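Long-range contacts in putative cathepsin d (Ixodes ricinus, PDB 5N7Q), which probably hydrolyses peptide bonds as an aspartic-type endopeptidase of the pepsin-like A1 family, and binds the inhibitor pepstatin A: residues A226-S231 with V317-Y322; S231-P236 with W312-V317. One frame throughout, in Å; residues are numbered along the deposited sequence.

Interaction 1 (A226-S231 with V317-Y322)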
# COMPACT_ATOMS: atom_id res chain seq x y z
N ALA A 226 -2.41 -6.68 -4.65
CA ALA A 226 -1.16 -6.26 -4.02
C ALA A 226 -1.30 -4.79 -3.65
O ALA A 226 -1.43 -3.95 -4.52
CB ALA A 226 0.00 -6.46 -4.96
N ASP A 227 -1.35 -4.49 -2.35
CA ASP A 227 -1.67 -3.13 -1.87
C ASP A 227 -0.65 -2.61 -0.88
O ASP A 227 -0.70 -2.93 0.30
CB ASP A 227 -3.05 -3.09 -1.24
CG ASP A 227 -3.46 -1.71 -0.87
OD1 ASP A 227 -2.73 -0.74 -1.17
OD2 ASP A 227 -4.56 -1.56 -0.28
N THR A 228 0.25 -1.77 -1.37
CA THR A 228 1.26 -1.14 -0.53
C THR A 228 0.69 -0.25 0.58
O THR A 228 1.39 0.07 1.53
CB THR A 228 2.21 -0.30 -1.38
OG1 THR A 228 1.45 0.68 -2.09
CG2 THR A 228 2.97 -1.13 -2.38
N GLY A 229 -0.55 0.21 0.43
CA GLY A 229 -1.20 1.06 1.41
C GLY A 229 -2.00 0.32 2.46
O GLY A 229 -2.76 0.96 3.22
N THR A 230 -1.91 -1.02 2.48
CA THR A 230 -2.52 -1.83 3.54
C THR A 230 -1.38 -2.38 4.39
O THR A 230 -0.39 -2.89 3.85
CB THR A 230 -3.42 -2.92 2.94
OG1 THR A 230 -4.61 -2.25 2.48
CG2 THR A 230 -3.81 -4.00 3.97
N SER A 231 -1.52 -2.31 5.72
CA SER A 231 -0.44 -2.77 6.59
C SER A 231 -0.32 -4.29 6.65
O SER A 231 0.79 -4.86 6.64
CB SER A 231 -0.70 -2.29 8.02
OG SER A 231 -0.81 -0.88 8.08
N VAL A 317 2.73 -6.77 5.12
CA VAL A 317 3.18 -8.06 5.67
C VAL A 317 3.72 -9.00 4.58
O VAL A 317 4.72 -9.70 4.79
CB VAL A 317 2.03 -8.74 6.46
CG1 VAL A 317 2.24 -10.23 6.59
CG2 VAL A 317 1.88 -8.07 7.80
N PHE A 318 3.07 -9.00 3.41
CA PHE A 318 3.51 -9.80 2.25
C PHE A 318 4.53 -9.09 1.38
O PHE A 318 5.52 -9.70 0.93
CB PHE A 318 2.29 -10.20 1.37
CG PHE A 318 2.58 -11.24 0.34
CD1 PHE A 318 2.53 -12.59 0.67
CD2 PHE A 318 2.91 -10.90 -0.95
CE1 PHE A 318 2.79 -13.56 -0.26
CE2 PHE A 318 3.20 -11.88 -1.89
CZ PHE A 318 3.13 -13.19 -1.57
N LEU A 319 4.31 -7.80 1.15
CA LEU A 319 5.09 -7.05 0.17
C LEU A 319 6.46 -6.65 0.71
O LEU A 319 7.31 -6.19 -0.05
CB LEU A 319 4.29 -5.79 -0.26
CG LEU A 319 2.92 -6.06 -0.91
CD1 LEU A 319 2.18 -4.74 -1.07
CD2 LEU A 319 3.08 -6.79 -2.23
N GLY A 320 6.71 -6.84 1.99
CA GLY A 320 8.07 -6.74 2.55
C GLY A 320 8.97 -7.90 2.20
O GLY A 320 10.06 -7.71 1.63
N PRO A 321 8.57 -9.13 2.55
CA PRO A 321 9.44 -10.28 2.23
C PRO A 321 9.50 -10.61 0.73
O PRO A 321 10.41 -11.32 0.30
CB PRO A 321 8.84 -11.45 3.07
CG PRO A 321 7.48 -10.99 3.45
CD PRO A 321 7.54 -9.49 3.54
N TYR A 322 8.52 -10.11 -0.03
CA TYR A 322 8.49 -10.31 -1.48
C TYR A 322 8.52 -8.97 -2.20
O TYR A 322 7.57 -8.21 -2.17
CB TYR A 322 7.30 -11.19 -1.87
CG TYR A 322 7.46 -12.55 -1.18
CD1 TYR A 322 8.46 -13.41 -1.57
CD2 TYR A 322 6.73 -12.89 -0.05
CE1 TYR A 322 8.70 -14.59 -0.91
CE2 TYR A 322 6.95 -14.07 0.63
CZ TYR A 322 7.96 -14.91 0.20
OH TYR A 322 8.17 -16.10 0.87
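Leu319 reaches the Asp227-Thr228 peptide through two torsions: CG stands anti to its carbonyl carbon (chi1 -60°), and CD1 lies anti to CA (chi2 171°). The peptide belongs to the Asp-Thr-Gly loop, which carries the predicted active-site Asp227, in the second lobe of a pepsin-like aspartic peptidase, packed against helix 316-319 through Leu319. Leu319 CD1 touches the backbone itself, 3.5 Å from Asp227 C and 3.6 Å from Thr228 N. Thr228 CG2 meets the same methyl at 3.9 Å, the two side chains crossing at about a right angle, and Leu319 CD2 lies 4.1 Å from Ala226 CB.

Asp227 CB leaves the backbone away from the helix, and the carboxylate is held within the loop and by the inhibitor. Its OD1 accepts from Gly229 N at 2.9 Å, an Asx turn superposed on the type I turn from Asp227 to Thr230; Thr230 OG1 bonds to OD2, which also binds a modified side chain of the inhibitor. Thr228 OG1 reaches Phe35 O, and Thr228 N is met by Thr37 OG1, the interlobe pairing known as the fireman's grip. The direct polar tie between loop and helix is Val317 N to Ser231 O, 3.1 Å long, bent to 138° at the hydrogen.

Interaction 2 (S231-P236 with W312-V317)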
# COMPACT_ATOMS: atom_id res chain seq x y z
N SER A 231 -1.52 -2.31 5.72
CA SER A 231 -0.44 -2.77 6.59
C SER A 231 -0.32 -4.29 6.65
O SER A 231 0.79 -4.86 6.64
CB SER A 231 -0.70 -2.29 8.02
OG SER A 231 -0.81 -0.88 8.08
N LEU A 232 -1.46 -4.95 6.80
CA LEU A 232 -1.51 -6.38 7.08
C LEU A 232 -1.91 -7.15 5.83
O LEU A 232 -1.76 -6.66 4.70
CB LEU A 232 -2.46 -6.64 8.27
CG LEU A 232 -2.15 -5.87 9.54
CD1 LEU A 232 -3.11 -6.33 10.64
CD2 LEU A 232 -0.70 -6.00 9.98
N ILE A 233 -2.35 -8.39 6.01
CA ILE A 233 -3.03 -9.16 4.98
C ILE A 233 -4.48 -9.21 5.40
O ILE A 233 -4.78 -9.57 6.56
CB ILE A 233 -2.43 -10.56 4.80
CG1 ILE A 233 -1.02 -10.43 4.22
CG2 ILE A 233 -3.34 -11.46 3.95
CD1 ILE A 233 -0.23 -11.70 4.18
N THR A 234 -5.38 -8.86 4.50
CA THR A 234 -6.82 -9.00 4.77
C THR A 234 -7.34 -10.15 3.97
O THR A 234 -6.78 -10.50 2.93
CB THR A 234 -7.65 -7.74 4.50
OG1 THR A 234 -7.90 -7.60 3.10
CG2 THR A 234 -6.93 -6.46 4.98
N GLY A 235 -8.41 -10.75 4.46
CA GLY A 235 -9.10 -11.79 3.73
C GLY A 235 -10.57 -11.89 4.05
O GLY A 235 -11.05 -11.22 4.96
N PRO A 236 -11.28 -12.77 3.33
CA PRO A 236 -12.67 -13.05 3.65
C PRO A 236 -12.79 -13.41 5.14
O PRO A 236 -12.04 -14.28 5.59
CB PRO A 236 -12.99 -14.26 2.76
CG PRO A 236 -12.06 -14.14 1.60
CD PRO A 236 -10.79 -13.62 2.22
N TRP A 312 -8.48 -11.28 -1.09
CA TRP A 312 -7.44 -11.07 -0.10
C TRP A 312 -6.64 -9.86 -0.50
O TRP A 312 -6.27 -9.69 -1.67
CB TRP A 312 -6.48 -12.27 -0.08
CG TRP A 312 -7.12 -13.57 0.38
CD1 TRP A 312 -7.96 -14.37 -0.33
CD2 TRP A 312 -6.94 -14.22 1.65
NE1 TRP A 312 -8.31 -15.48 0.40
CE2 TRP A 312 -7.71 -15.41 1.63
CE3 TRP A 312 -6.19 -13.92 2.81
CZ2 TRP A 312 -7.76 -16.29 2.72
CZ3 TRP A 312 -6.26 -14.80 3.88
CH2 TRP A 312 -7.02 -15.97 3.82
N ILE A 313 -6.38 -8.99 0.46
CA ILE A 313 -5.46 -7.87 0.21
C ILE A 313 -4.09 -8.25 0.78
O ILE A 313 -3.95 -8.46 2.01
CB ILE A 313 -5.93 -6.55 0.84
CG1 ILE A 313 -7.30 -6.10 0.30
CG2 ILE A 313 -4.87 -5.48 0.59
CD1 ILE A 313 -7.87 -4.85 0.97
N LEU A 314 -3.12 -8.37 -0.10
CA LEU A 314 -1.73 -8.63 0.28
C LEU A 314 -1.05 -7.28 0.50
O LEU A 314 -0.65 -6.60 -0.42
CB LEU A 314 -1.04 -9.46 -0.81
CG LEU A 314 -1.68 -10.82 -1.14
CD1 LEU A 314 -0.82 -11.61 -2.09
CD2 LEU A 314 -1.94 -11.61 0.13
N GLY A 315 -1.00 -6.86 1.76
CA GLY A 315 -0.39 -5.62 2.18
C GLY A 315 1.05 -5.81 2.60
O GLY A 315 1.71 -6.76 2.16
N ASP A 316 1.55 -4.89 3.43
CA ASP A 316 2.97 -4.78 3.71
C ASP A 316 3.54 -6.04 4.37
O ASP A 316 4.71 -6.37 4.19
CB ASP A 316 3.27 -3.56 4.60
CG ASP A 316 2.79 -2.24 4.01
OD1 ASP A 316 2.67 -2.14 2.75
OD2 ASP A 316 2.53 -1.29 4.82
N VAL A 317 2.73 -6.77 5.12
CA VAL A 317 3.18 -8.06 5.67
C VAL A 317 3.72 -9.00 4.58
O VAL A 317 4.72 -9.70 4.79
CB VAL A 317 2.03 -8.74 6.46
CG1 VAL A 317 2.24 -10.23 6.59
CG2 VAL A 317 1.88 -8.07 7.80
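Ser231 O meets Asp316 CB at 3.5 Å, where the chain after the Asp-Thr-Gly loop passes the first turn of helix 316-319; Ser231 OG turns elsewhere, to Val16 O and the inhibitor backbone. From here the chain runs into strand 233-235, one outer arm of the psi motif of pepsin-like lobes: strand 312-314 runs between strand 222-226, parallel to it, and strand 233-235, antiparallel. Leu232 O takes a weak bond from Gly315 N, and Leu232 CD2 reaches Val317 CG2 at 4.0 Å.

Ile233 pairs with Leu314 at a non-hydrogen-bonded position. CD1 touches Val317 CG1 at 3.8 Å; CG2 faces Leu314 CD2 and lies at the edge of the Trp312 ring, in its plane, 3.9 Å from CE3. Thr234 and Ile313 make the hydrogen-bonded pair. Thr234 N approaches a lone pair of Ile313 O in the carbonyl plane (2.9 Å, 155° at the hydrogen); the return bond, Ile313 N to Thr234 O, is equally long, but its donor stands above the Thr234 carbonyl plane. With OG1 between its own N and carbonyl carbon (chi1 78°), Thr234 offers Ile313 N a weak second acceptor at 3.3 Å.

Beyond the pair, two CH-pi contacts share one face of Trp312: Gly235 CA sits over the six-membered ring, and Pro236 CD lies 3.6 Å from the five-membered ring's centroid, 14° off its normal.

Both contacts are buried and share Ser231, Val317 and helix 316-319, with centres about 7 Å apart; along the chain, interaction 2 is nested within the loop closed by interaction 1. They differ in extent and chemistry. Interaction 1 buries 199 Å², with Leu319, set against an irregular loop, giving the largest single share, whereas interaction 2 buries 580 Å² through paired strands with side chains on two faces and ends at partly exposed Pro236. Cross-bonds join them: Asp227 N lies 2.9 Å from Leu314 O and Thr230 O 2.8 Å from Asp316 N, both probable hydrogen bonds. The central strand and helix start of interaction 2 therefore probably help to position the Asp-Thr-Gly loop of interaction 1.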